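PDB 3TGH: glideosome-associated protein 50 from Plasmodium falciparum 3D7, which is a component of the glideosome complex of gliding motility and host cell invasion, and may help assemble it and attach it to the inner membrane complex. Local coordinates for residues T36-D47 / M74-D84. Numbering follows the deposited sequence.
Sequences TFIVSPGSNFID and MPFFTVLGTRD
Asp84 reaches across to the loop of 36-47, where its carboxylate receives two successive backbone N-H groups. Its CB leads to CG with chi1 at -60°, beside the backbone N, which brings both oxygens to the loop and CG to 3.5 Å from Asn44 N. OD2 takes the N-H of Asn44 at 2.8 Å on its syn lone pair and that of Gly81, in its own segment, on the anti one. OD1 accepts from Phe45 N at 2.9 Å, also syn, and from the side chain of Gln92, so the buried carboxylate is fixed in rotation. Alongside, Asn44 and Thr78 meet from opposite directions: Thr78 OG1 donates to Asn44 OD1, 2.5 Å away, in the carbonyl plane. Arg83, bent at chi2 and chi3, lays NE 2.6 Å from Ile46 O within its guanidinium plane, while a water joins Ile46 O to Arg83 O. Upstream, strands 37-40 and 75-78 run parallel: Ile38 N hydrogen-bonds to Pro75 O, and Ile38 O accepts from Phe77 N. Ile38 CG2 lies 3.7 Å from Phe76 CD1 on the side covered by helix 17-32; on the other, the edge of Phe77 meets the face of Phe37 in an offset edge-to-face stack, planes at 83°. The strands, linked through helix 56-62, form a beta-alpha-beta unit, and their following loops, with Thr82 beside the metal ligand His233, belong to the metal-site end of the calcineurin-like metallophosphoesterase fold.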
loop_
_atom_site.group_PDB
_atom_site.type_symbol
_atom_site.label_atom_id
_atom_site.label_comp_id
_atom_site.label_asym_id
_atom_site.label_seq_id
_atom_site.Cartn_x
_atom_site.Cartn_y
_atom_site.Cartn_z
ATOM N N THR A 36 -7.267 -12.518 0.556
ATOM C CA THR A 36 -6.664 -13.031 1.796
ATOM C C THR A 36 -5.894 -12.002 2.641
ATOM O O THR A 36 -5.549 -12.283 3.787
ATOM C CB THR A 36 -5.772 -14.247 1.517
ATOM O OG1 THR A 36 -4.757 -13.885 0.578
ATOM C CG2 THR A 36 -6.619 -15.402 0.958
ATOM N N PHE A 37 -5.637 -10.816 2.096
ATOM C CA PHE A 37 -5.144 -9.703 2.906
ATOM C C PHE A 37 -5.389 -8.368 2.220
ATOM O O PHE A 37 -5.728 -8.313 1.038
ATOM C CB PHE A 37 -3.664 -9.856 3.292
ATOM C CG PHE A 37 -2.714 -9.893 2.129
ATOM C CD1 PHE A 37 -2.083 -8.734 1.686
ATOM C CD2 PHE A 37 -2.426 -11.096 1.495
ATOM C CE1 PHE A 37 -1.184 -8.773 0.622
ATOM C CE2 PHE A 37 -1.540 -11.142 0.434
ATOM C CZ PHE A 37 -0.912 -9.970 0.002
ATOM N N ILE A 38 -5.257 -7.311 3.003
ATOM C CA ILE A 38 -5.500 -5.948 2.549
ATOM C C ILE A 38 -4.216 -5.153 2.735
ATOM O O ILE A 38 -3.503 -5.326 3.729
ATOM C CB ILE A 38 -6.641 -5.291 3.363
ATOM C CG1 ILE A 38 -7.939 -6.104 3.244
ATOM C CG2 ILE A 38 -6.862 -3.840 2.929
ATOM C CD1 ILE A 38 -8.898 -5.890 4.422
ATOM N N VAL A 39 -3.917 -4.274 1.781
ATOM C CA VAL A 39 -2.884 -3.271 1.962
ATOM C C VAL A 39 -3.551 -1.904 1.925
ATOM O O VAL A 39 -4.569 -1.721 1.247
ATOM C CB VAL A 39 -1.760 -3.335 0.893
ATOM C CG1 VAL A 39 -1.086 -4.711 0.881
ATOM C CG2 VAL A 39 -2.293 -2.975 -0.501
ATOM N N SER A 40 -2.978 -0.944 2.639
ATOM C CA SER A 40 -3.558 0.398 2.702
ATOM C C SER A 40 -2.556 1.488 2.345
ATOM O O SER A 40 -1.749 1.872 3.187
ATOM C CB SER A 40 -4.135 0.651 4.092
ATOM O OG SER A 40 -4.740 1.933 4.164
ATOM N N PRO A 41 -2.590 1.968 1.086
ATOM C CA PRO A 41 -1.772 3.103 0.711
ATOM C C PRO A 41 -2.382 4.396 1.238
ATOM O O PRO A 41 -3.406 4.380 1.920
ATOM C CB PRO A 41 -1.789 3.044 -0.818
ATOM C CG PRO A 41 -3.126 2.520 -1.140
ATOM C CD PRO A 41 -3.431 1.520 -0.045
ATOM N N GLY A 42 -1.740 5.512 0.947
ATOM C CA GLY A 42 -2.237 6.806 1.390
ATOM C C GLY A 42 -2.184 6.964 2.893
ATOM O O GLY A 42 -1.388 6.313 3.571
ATOM N N SER A 43 -3.041 7.829 3.415
ATOM C CA SER A 43 -3.205 7.982 4.858
ATOM C C SER A 43 -4.232 6.977 5.380
ATOM O O SER A 43 -4.996 6.386 4.610
ATOM C CB SER A 43 -3.657 9.403 5.204
ATOM O OG SER A 43 -2.631 10.347 4.939
ATOM N N ASN A 44 -4.248 6.799 6.691
ATOM C CA ASN A 44 -5.285 6.020 7.357
ATOM C C ASN A 44 -6.419 6.937 7.803
ATOM O O ASN A 44 -7.531 6.860 7.276
ATOM C CB ASN A 44 -4.712 5.263 8.560
ATOM C CG ASN A 44 -3.754 4.173 8.161
ATOM O OD1 ASN A 44 -4.031 3.390 7.242
ATOM N ND2 ASN A 44 -2.607 4.108 8.844
ATOM N N PHE A 45 -6.121 7.823 8.749
ATOM C CA PHE A 45 -7.120 8.699 9.319
ATOM C C PHE A 45 -6.923 10.101 8.774
ATOM O O PHE A 45 -5.879 10.720 8.986
ATOM C CB PHE A 45 -7.030 8.701 10.843
ATOM C CG PHE A 45 -7.359 7.378 11.463
ATOM C CD1 PHE A 45 -8.666 7.062 11.816
ATOM C CD2 PHE A 45 -6.363 6.442 11.682
ATOM C CE1 PHE A 45 -8.970 5.831 12.386
ATOM C CE2 PHE A 45 -6.664 5.210 12.249
ATOM C CZ PHE A 45 -7.963 4.905 12.604
ATOM N N ILE A 46 -7.946 10.612 8.099
ATOM C CA ILE A 46 -7.849 11.902 7.431
ATOM C C ILE A 46 -7.619 13.042 8.433
ATOM O O ILE A 46 -6.919 13.998 8.119
ATOM C CB ILE A 46 -9.088 12.184 6.541
ATOM C CG1 ILE A 46 -9.267 11.073 5.491
ATOM C CG2 ILE A 46 -8.974 13.565 5.864
ATOM C CD1 ILE A 46 -8.038 10.825 4.622
ATOM N N ASP A 47 -8.186 12.935 9.631
ATOM C CA ASP A 47 -7.956 13.939 10.673
ATOM C C ASP A 47 -6.986 13.459 11.757
ATOM O O ASP A 47 -6.854 14.106 12.798
ATOM C CB ASP A 47 -9.290 14.365 11.297
ATOM C CG ASP A 47 -10.181 15.116 10.316
ATOM O OD1 ASP A 47 -9.671 15.982 9.565
ATOM O OD2 ASP A 47 -11.398 14.847 10.303
ATOM N N MET A 74 -8.456 -10.747 8.565
ATOM C CA MET A 74 -7.271 -10.978 7.754
ATOM C C MET A 74 -6.309 -9.811 7.990
ATOM O O MET A 74 -6.708 -8.792 8.555
ATOM C CB MET A 74 -7.662 -11.040 6.275
ATOM C CG MET A 74 -8.290 -9.752 5.737
ATOM S SD MET A 74 -8.868 -9.925 4.038
ATOM C CE MET A 74 -10.245 -11.060 4.282
ATOM N N PRO A 75 -5.043 -9.947 7.567
ATOM C CA PRO A 75 -4.093 -8.852 7.756
ATOM C C PRO A 75 -4.501 -7.587 7.023
ATOM O O PRO A 75 -5.035 -7.667 5.923
ATOM C CB PRO A 75 -2.794 -9.405 7.157
ATOM C CG PRO A 75 -2.941 -10.874 7.263
ATOM C CD PRO A 75 -4.386 -11.135 6.997
ATOM N N PHE A 76 -4.255 -6.449 7.669
ATOM C CA PHE A 76 -4.454 -5.112 7.119
ATOM C C PHE A 76 -3.093 -4.414 7.229
ATOM O O PHE A 76 -2.763 -3.829 8.278
ATOM C CB PHE A 76 -5.528 -4.393 7.939
ATOM C CG PHE A 76 -5.950 -3.059 7.379
ATOM C CD1 PHE A 76 -7.000 -2.971 6.475
ATOM C CD2 PHE A 76 -5.351 -1.892 7.814
ATOM C CE1 PHE A 76 -7.409 -1.739 5.978
ATOM C CE2 PHE A 76 -5.755 -0.652 7.312
ATOM C CZ PHE A 76 -6.779 -0.586 6.392
ATOM N N PHE A 77 -2.285 -4.537 6.173
ATOM C CA PHE A 77 -0.917 -4.026 6.149
ATOM C C PHE A 77 -1.015 -2.563 5.771
ATOM O O PHE A 77 -1.411 -2.237 4.642
ATOM C CB PHE A 77 -0.055 -4.728 5.097
ATOM C CG PHE A 77 0.180 -6.193 5.360
ATOM C CD1 PHE A 77 1.084 -6.599 6.327
ATOM C CD2 PHE A 77 -0.465 -7.156 4.603
ATOM C CE1 PHE A 77 1.306 -7.952 6.561
ATOM C CE2 PHE A 77 -0.248 -8.506 4.834
ATOM C CZ PHE A 77 0.638 -8.901 5.811
ATOM N N THR A 78 -0.669 -1.686 6.697
ATOM C CA THR A 78 -0.831 -0.271 6.443
ATOM C C THR A 78 0.452 0.530 6.625
ATOM O O THR A 78 1.459 0.033 7.117
ATOM C CB THR A 78 -1.987 0.310 7.279
ATOM O OG1 THR A 78 -2.283 1.624 6.786
ATOM C CG2 THR A 78 -1.634 0.376 8.752
ATOM N N VAL A 79 0.410 1.766 6.131
ATOM C CA VAL A 79 1.462 2.745 6.330
ATOM C C VAL A 79 0.796 4.065 6.695
ATOM O O VAL A 79 -0.415 4.223 6.541
ATOM C CB VAL A 79 2.286 2.990 5.045
ATOM C CG1 VAL A 79 3.081 1.753 4.667
ATOM C CG2 VAL A 79 1.372 3.418 3.891
ATOM N N LEU A 80 1.604 5.001 7.172
ATOM C CA LEU A 80 1.131 6.340 7.466
ATOM C C LEU A 80 1.237 7.229 6.244
ATOM O O LEU A 80 2.160 7.106 5.427
ATOM C CB LEU A 80 1.952 6.955 8.597
ATOM C CG LEU A 80 1.394 6.819 10.021
ATOM C CD1 LEU A 80 0.550 5.587 10.274
ATOM C CD2 LEU A 80 2.475 7.008 11.039
ATOM N N GLY A 81 0.300 8.162 6.147
ATOM C CA GLY A 81 0.408 9.256 5.204
ATOM C C GLY A 81 0.492 10.567 5.956
ATOM O O GLY A 81 0.514 10.598 7.192
ATOM N N THR A 82 0.553 11.667 5.214
ATOM C CA THR A 82 0.784 12.970 5.830
ATOM C C THR A 82 -0.296 13.352 6.831
ATOM O O THR A 82 -0.008 14.029 7.811
ATOM C CB THR A 82 0.923 14.078 4.773
ATOM O OG1 THR A 82 -0.237 14.085 3.937
ATOM C CG2 THR A 82 2.158 13.830 3.922
ATOM N N ARG A 83 -1.530 12.913 6.592
ATOM C CA ARG A 83 -2.634 13.202 7.506
ATOM C C ARG A 83 -2.462 12.514 8.868
ATOM O O ARG A 83 -2.906 13.035 9.889
ATOM C CB ARG A 83 -3.975 12.778 6.900
ATOM C CG ARG A 83 -4.308 13.394 5.537
ATOM C CD ARG A 83 -4.401 14.909 5.554
ATOM N NE ARG A 83 -5.519 15.388 6.369
ATOM C CZ ARG A 83 -6.025 16.622 6.323
ATOM N NH1 ARG A 83 -5.535 17.535 5.488
ATOM N NH2 ARG A 83 -7.039 16.944 7.119
ATOM N N ASP A 84 -1.815 11.353 8.880
ATOM C CA ASP A 84 -1.578 10.621 10.122
ATOM C C ASP A 84 -0.473 11.270 10.976
ATOM O O ASP A 84 -0.524 11.254 12.222
ATOM C CB ASP A 84 -1.204 9.181 9.797
ATOM C CG ASP A 84 -2.299 8.451 9.020
ATOM O OD1 ASP A 84 -3.417 8.306 9.562
ATOM O OD2 ASP A 84 -2.042 8.038 7.868
HETATM O O HOH W 1 -4.869 15.058 9.952
#